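Local structure of isochorismatase family protein family (Burkholderia thailandensis, 3TXY) at residues 45-48 with 49-52; 145-149 with 150-154. The protein is of unknown function but, as a member of the isochorismatase family of cysteine hydrolases, is probably a hydrolase. All blocks are in the same frame, centred on the assembly; numbering follows the deposited sequence.

Interaction 1 (45-48 with 49-52)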
loop_
_atom_site.group_PDB
_atom_site.type_symbol
_atom_site.label_atom_id
_atom_site.label_comp_id
_atom_site.label_asym_id
_atom_site.label_seq_id
_atom_site.Cartn_x
_atom_site.Cartn_y
_atom_site.Cartn_z
ATOM N N LEU A 45 3.763 -20.063 -15.257
ATOM C CA LEU A 45 3.641 -18.766 -15.909
ATOM C C LEU A 45 4.991 -18.241 -16.427
ATOM O O LEU A 45 5.070 -17.678 -17.519
ATOM C CB LEU A 45 3.009 -17.747 -14.947
ATOM C CG LEU A 45 1.499 -17.863 -14.773
ATOM C CD1 LEU A 45 1.067 -16.983 -13.610
ATOM C CD2 LEU A 45 0.802 -17.428 -16.059
ATOM N N ALA A 46 6.035 -18.406 -15.620
ATOM C CA ALA A 46 7.386 -17.982 -15.973
ATOM C C ALA A 46 7.794 -18.629 -17.293
ATOM O O ALA A 46 8.360 -17.979 -18.175
ATOM C CB ALA A 46 8.352 -18.378 -14.875
ATOM N N ASN A 47 7.473 -19.903 -17.446
ATOM C CA ASN A 47 7.773 -20.598 -18.717
ATOM C C ASN A 47 7.073 -19.921 -19.906
ATOM O O ASN A 47 7.679 -19.706 -20.951
ATOM C CB ASN A 47 7.380 -22.068 -18.640
ATOM C CG ASN A 47 8.258 -22.857 -17.688
ATOM O OD1 ASN A 47 9.339 -22.408 -17.290
ATOM N ND2 ASN A 47 7.783 -24.028 -17.291
ATOM N N ALA A 48 5.812 -19.547 -19.704
ATOM C CA ALA A 48 5.027 -18.856 -20.734
ATOM C C ALA A 48 5.601 -17.472 -21.074
ATOM O O ALA A 48 5.641 -17.083 -22.254
ATOM C CB ALA A 48 3.580 -18.752 -20.290
ATOM N N PHE A 49 6.056 -16.743 -20.051
ATOM C CA PHE A 49 6.741 -15.467 -20.251
ATOM C C PHE A 49 8.078 -15.608 -20.985
ATOM O O PHE A 49 8.304 -14.929 -21.995
ATOM C CB PHE A 49 6.913 -14.733 -18.912
ATOM C CG PHE A 49 5.701 -13.925 -18.523
ATOM C CD1 PHE A 49 4.538 -14.554 -18.083
ATOM C CD2 PHE A 49 5.697 -12.534 -18.639
ATOM C CE1 PHE A 49 3.405 -13.808 -17.734
ATOM C CE2 PHE A 49 4.569 -11.796 -18.323
ATOM C CZ PHE A 49 3.431 -12.421 -17.855
ATOM N N ARG A 50 8.928 -16.523 -20.528
ATOM C CA ARG A 50 10.251 -16.694 -21.133
ATOM C C ARG A 50 10.152 -17.110 -22.599
ATOM O O ARG A 50 10.904 -16.598 -23.448
ATOM C CB ARG A 50 11.086 -17.693 -20.326
ATOM C CG ARG A 50 11.512 -17.162 -18.954
ATOM C CD ARG A 50 12.670 -17.980 -18.395
ATOM N NE ARG A 50 12.747 -17.934 -16.931
ATOM C CZ ARG A 50 12.064 -18.734 -16.107
ATOM N NH1 ARG A 50 11.208 -19.641 -16.574
ATOM N NH2 ARG A 50 12.220 -18.606 -14.798
ATOM N N ALA A 51 9.205 -18.005 -22.887
ATOM C CA ALA A 51 8.853 -18.405 -24.262
ATOM C C ALA A 51 8.606 -17.225 -25.199
ATOM O O ALA A 51 8.814 -17.341 -26.414
ATOM C CB ALA A 51 7.621 -19.314 -24.257
ATOM N N ARG A 52 8.148 -16.109 -24.644
ATOM C CA ARG A 52 7.805 -14.913 -25.422
ATOM C C ARG A 52 8.843 -13.803 -25.285
ATOM O O ARG A 52 8.613 -12.672 -25.728
ATOM C CB ARG A 52 6.414 -14.412 -25.023
ATOM C CG ARG A 52 5.299 -15.318 -25.513
ATOM C CD ARG A 52 3.972 -15.012 -24.839
ATOM N NE ARG A 52 2.899 -15.911 -25.273
ATOM C CZ ARG A 52 2.730 -17.174 -24.871
ATOM N NH1 ARG A 52 3.573 -17.757 -24.022
ATOM N NH2 ARG A 52 1.704 -17.871 -25.342
HETATM O O HOH W 1 11.320 -21.132 -19.238
#
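Phe49 and Arg50 turn back on Leu45 and Ala46 in the last turns of helix 35-51, and the contact has a packed, greasy side and a polar, watery one. On the packed side Phe49 N donates to Leu45 O (2.9 Å) and Arg50 N to Ala46 O (2.8 Å), two ordinary alpha-helical bonds. The Phe49 ring presents its edge to the same Leu45 carbonyl, with CD1 3.2 Å from Leu45 O. Its CG stands beside the backbone N (chi1 -85°), which swings the ring down the flank that Leu45 also lines; large apolar residues suit this flank because it is buried.

Ala46 has just a methyl, small enough for the extended Arg50 chain to run back past it: Ala46 CB lies 3.6 Å from Arg50 NH1. Asn47, on the exposed side, meets the edge of that guanidinium with OD1, the amide and guanidinium planes standing 49° apart. A water joins them, donating to Asn47 OD1 and accepting from Arg50 NH1, each at 3.1 Å. The other end of this guanidinium is committed elsewhere, since Arg50 NH2 forms a salt bridge with Asp101.

Arg52, at the C-terminal end of this stretch, reaches back so that NH1 donates to Ala48 O (2.8 Å, N-H...O angle 146°). Ala48 O lies almost in the guanidinium plane, but the donor is tilted out of the carbonyl plane and well off the C=O direction. A long, charged side chain can thus serve a carbonyl near the helix end, where it would probably also ease the negative end of the helix dipole.

Inward, Phe49 packs on Val14 and Leu16 of strand 14-19 and Val56 of strand 56-61, while Leu45 and Phe49 also meet helix 186-194 through Val189 and Leu193.

Interaction 2 (145-149 with 150-154)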
loop_
_atom_site.group_PDB
_atom_site.type_symbol
_atom_site.label_atom_id
_atom_site.label_comp_id
_atom_site.label_asym_id
_atom_site.label_seq_id
_atom_site.Cartn_x
_atom_site.Cartn_y
_atom_site.Cartn_z
ATOM N N ARG A 145 -0.388 -1.893 -4.897
ATOM C CA ARG A 145 -0.750 -0.512 -4.628
ATOM C C ARG A 145 0.253 0.499 -5.189
ATOM O O ARG A 145 -0.117 1.479 -5.816
ATOM C CB ARG A 145 -0.886 -0.312 -3.127
ATOM C CG ARG A 145 -2.181 -0.883 -2.571
ATOM C CD ARG A 145 -2.232 -0.681 -1.060
ATOM N NE ARG A 145 -3.435 -1.247 -0.454
ATOM C CZ ARG A 145 -4.480 -0.559 0.006
ATOM N NH1 ARG A 145 -4.511 0.768 -0.034
ATOM N NH2 ARG A 145 -5.498 -1.227 0.534
ATOM N N GLU A 146 1.536 0.249 -4.961
ATOM C CA GLU A 146 2.565 1.150 -5.438
ATOM C C GLU A 146 2.684 1.120 -6.965
ATOM O O GLU A 146 2.924 2.143 -7.578
ATOM C CB GLU A 146 3.905 0.835 -4.764
ATOM C CG GLU A 146 4.988 1.828 -5.146
ATOM C CD GLU A 146 6.123 1.951 -4.126
ATOM O OE1 GLU A 146 6.976 2.827 -4.349
ATOM O OE2 GLU A 146 6.182 1.204 -3.122
ATOM N N ALA A 147 2.545 -0.067 -7.559
ATOM C CA ALA A 147 2.650 -0.210 -9.021
ATOM C C ALA A 147 1.541 0.577 -9.719
ATOM O O ALA A 147 1.757 1.285 -10.707
ATOM C CB ALA A 147 2.589 -1.674 -9.406
ATOM N N TYR A 148 0.348 0.491 -9.148
ATOM C CA TYR A 148 -0.793 1.270 -9.619
ATOM C C TYR A 148 -0.472 2.785 -9.597
ATOM O O TYR A 148 -0.700 3.494 -10.573
ATOM C CB TYR A 148 -1.985 0.942 -8.718
ATOM C CG TYR A 148 -3.169 1.865 -8.779
ATOM C CD1 TYR A 148 -4.038 1.831 -9.855
ATOM C CD2 TYR A 148 -3.459 2.734 -7.718
ATOM C CE1 TYR A 148 -5.147 2.649 -9.898
ATOM C CE2 TYR A 148 -4.563 3.564 -7.766
ATOM C CZ TYR A 148 -5.399 3.514 -8.859
ATOM O OH TYR A 148 -6.505 4.322 -8.900
ATOM N N GLU A 149 0.062 3.274 -8.481
ATOM C CA GLU A 149 0.382 4.709 -8.360
ATOM C C GLU A 149 1.478 5.137 -9.326
ATOM O O GLU A 149 1.537 6.316 -9.727
ATOM C CB GLU A 149 0.798 5.044 -6.928
ATOM C CG GLU A 149 -0.363 4.828 -5.984
ATOM C CD GLU A 149 -0.228 5.551 -4.675
ATOM O OE1 GLU A 149 0.684 6.391 -4.505
ATOM O OE2 GLU A 149 -1.103 5.289 -3.822
ATOM N N ASN A 150 2.303 4.166 -9.711
ATOM C CA ASN A 150 3.371 4.367 -10.676
ATOM C C ASN A 150 2.946 4.081 -12.120
ATOM O O ASN A 150 3.790 4.013 -13.025
ATOM C CB ASN A 150 4.607 3.568 -10.248
ATOM C CG ASN A 150 5.364 4.276 -9.148
ATOM O OD1 ASN A 150 6.259 5.070 -9.411
ATOM N ND2 ASN A 150 4.928 4.099 -7.935
ATOM N N ASN A 151 1.641 3.980 -12.327
ATOM C CA ASN A 151 1.036 3.980 -13.663
ATOM C C ASN A 151 1.246 2.702 -14.440
ATOM O O ASN A 151 1.180 2.710 -15.675
ATOM C CB ASN A 151 1.511 5.174 -14.509
ATOM C CG ASN A 151 0.577 5.497 -15.666
ATOM O OD1 ASN A 151 -0.638 5.527 -15.505
ATOM N ND2 ASN A 151 1.158 5.754 -16.852
ATOM N N TYR A 152 1.468 1.600 -13.725
ATOM C CA TYR A 152 1.506 0.265 -14.341
ATOM C C TYR A 152 0.115 -0.344 -14.337
ATOM O O TYR A 152 -0.647 -0.169 -13.371
ATOM C CB TYR A 152 2.441 -0.668 -13.563
ATOM C CG TYR A 152 3.896 -0.261 -13.674
ATOM C CD1 TYR A 152 4.644 -0.585 -14.801
ATOM C CD2 TYR A 152 4.532 0.429 -12.644
ATOM C CE1 TYR A 152 5.976 -0.183 -14.919
ATOM C CE2 TYR A 152 5.869 0.803 -12.740
ATOM C CZ TYR A 152 6.584 0.506 -13.885
ATOM O OH TYR A 152 7.907 0.893 -13.989
ATOM N N ASN A 153 -0.211 -1.062 -15.409
ATOM C CA ASN A 153 -1.402 -1.923 -15.432
ATOM C C ASN A 153 -1.070 -3.182 -14.634
ATOM O O ASN A 153 -0.134 -3.920 -14.980
ATOM C CB ASN A 153 -1.804 -2.283 -16.845
ATOM C CG ASN A 153 -2.107 -1.066 -17.672
ATOM O OD1 ASN A 153 -3.118 -0.381 -17.449
ATOM N ND2 ASN A 153 -1.232 -0.773 -18.627
ATOM N N VAL A 154 -1.793 -3.386 -13.538
ATOM C CA VAL A 154 -1.515 -4.495 -12.618
ATOM C C VAL A 154 -2.555 -5.609 -12.777
ATOM O O VAL A 154 -3.762 -5.356 -12.786
ATOM C CB VAL A 154 -1.530 -4.036 -11.152
ATOM C CG1 VAL A 154 -1.256 -5.212 -10.206
ATOM C CG2 VAL A 154 -0.537 -2.891 -10.906
HETATM O O HOH W 2 6.639 5.263 -5.686
#
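Asn150 and Ala147 carry this contact, a Schellman motif that ends helix 136-149 and turns the chain into strand 153-162 of a beta-alpha-beta unit. Its two defining bonds run from Tyr152 N to Ala147 O (3.0 Å) and from Asn151 N to Tyr148 O. Asn151 is the C-prime residue and has positive phi (73°), a conformation that asparagine tolerates better than most residues with a side chain.

Asn150, the first residue to leave helical geometry, holds Glu146 O twice. Its backbone N and its amide ND2 reach that oxygen from opposite faces of the carbonyl plane, the ND2 bond being short and nearly straight (2.8 Å, 174°). With CG beside the backbone N (chi1 -79°), the short side chain bends back over the last turn, and Glu146 O lies almost in its amide plane. Asparagine suits this place because its short amide can add a second donor to a carbonyl that the bent backbone bond from Asn150 N already holds.

Ala147 faces the sheet. Its small methyl lets the strand come close: CB sits 3.7 Å from Val154 CG2, and Ile129 of strand 128-134 and Phe112 adjoin it. Glu149 turns its carboxylate to Thr113 and Gly110 of the second subunit. Beyond the amide, one water donates to Glu146 OE1 (2.8 Å) and accepts from Asn150 ND2 (3.1 Å).

Overall arrangement
Both interactions lie at the C-terminal ends of helices that flank one parallel six-stranded sheet, and both fall within the isochorismatase domain. Interaction 1 comes first along the chain, closing helix 35-51 before strand 56-61; interaction 2 follows, joining helix 136-149 to strand 153-162. Their centres are 22 Å apart and their nearest atoms about 10 Å, without touching. The sheet links them indirectly: strands 14-19 and 128-134, which receive side chains from interactions 1 and 2 respectively, are neighbours in it. The settings differ, since 45-52 packs its buried side on elements of its own chain and is touched by no other chain of the assembly, whereas 145-154 also meets the second subunit and so contributes to the dimer interface.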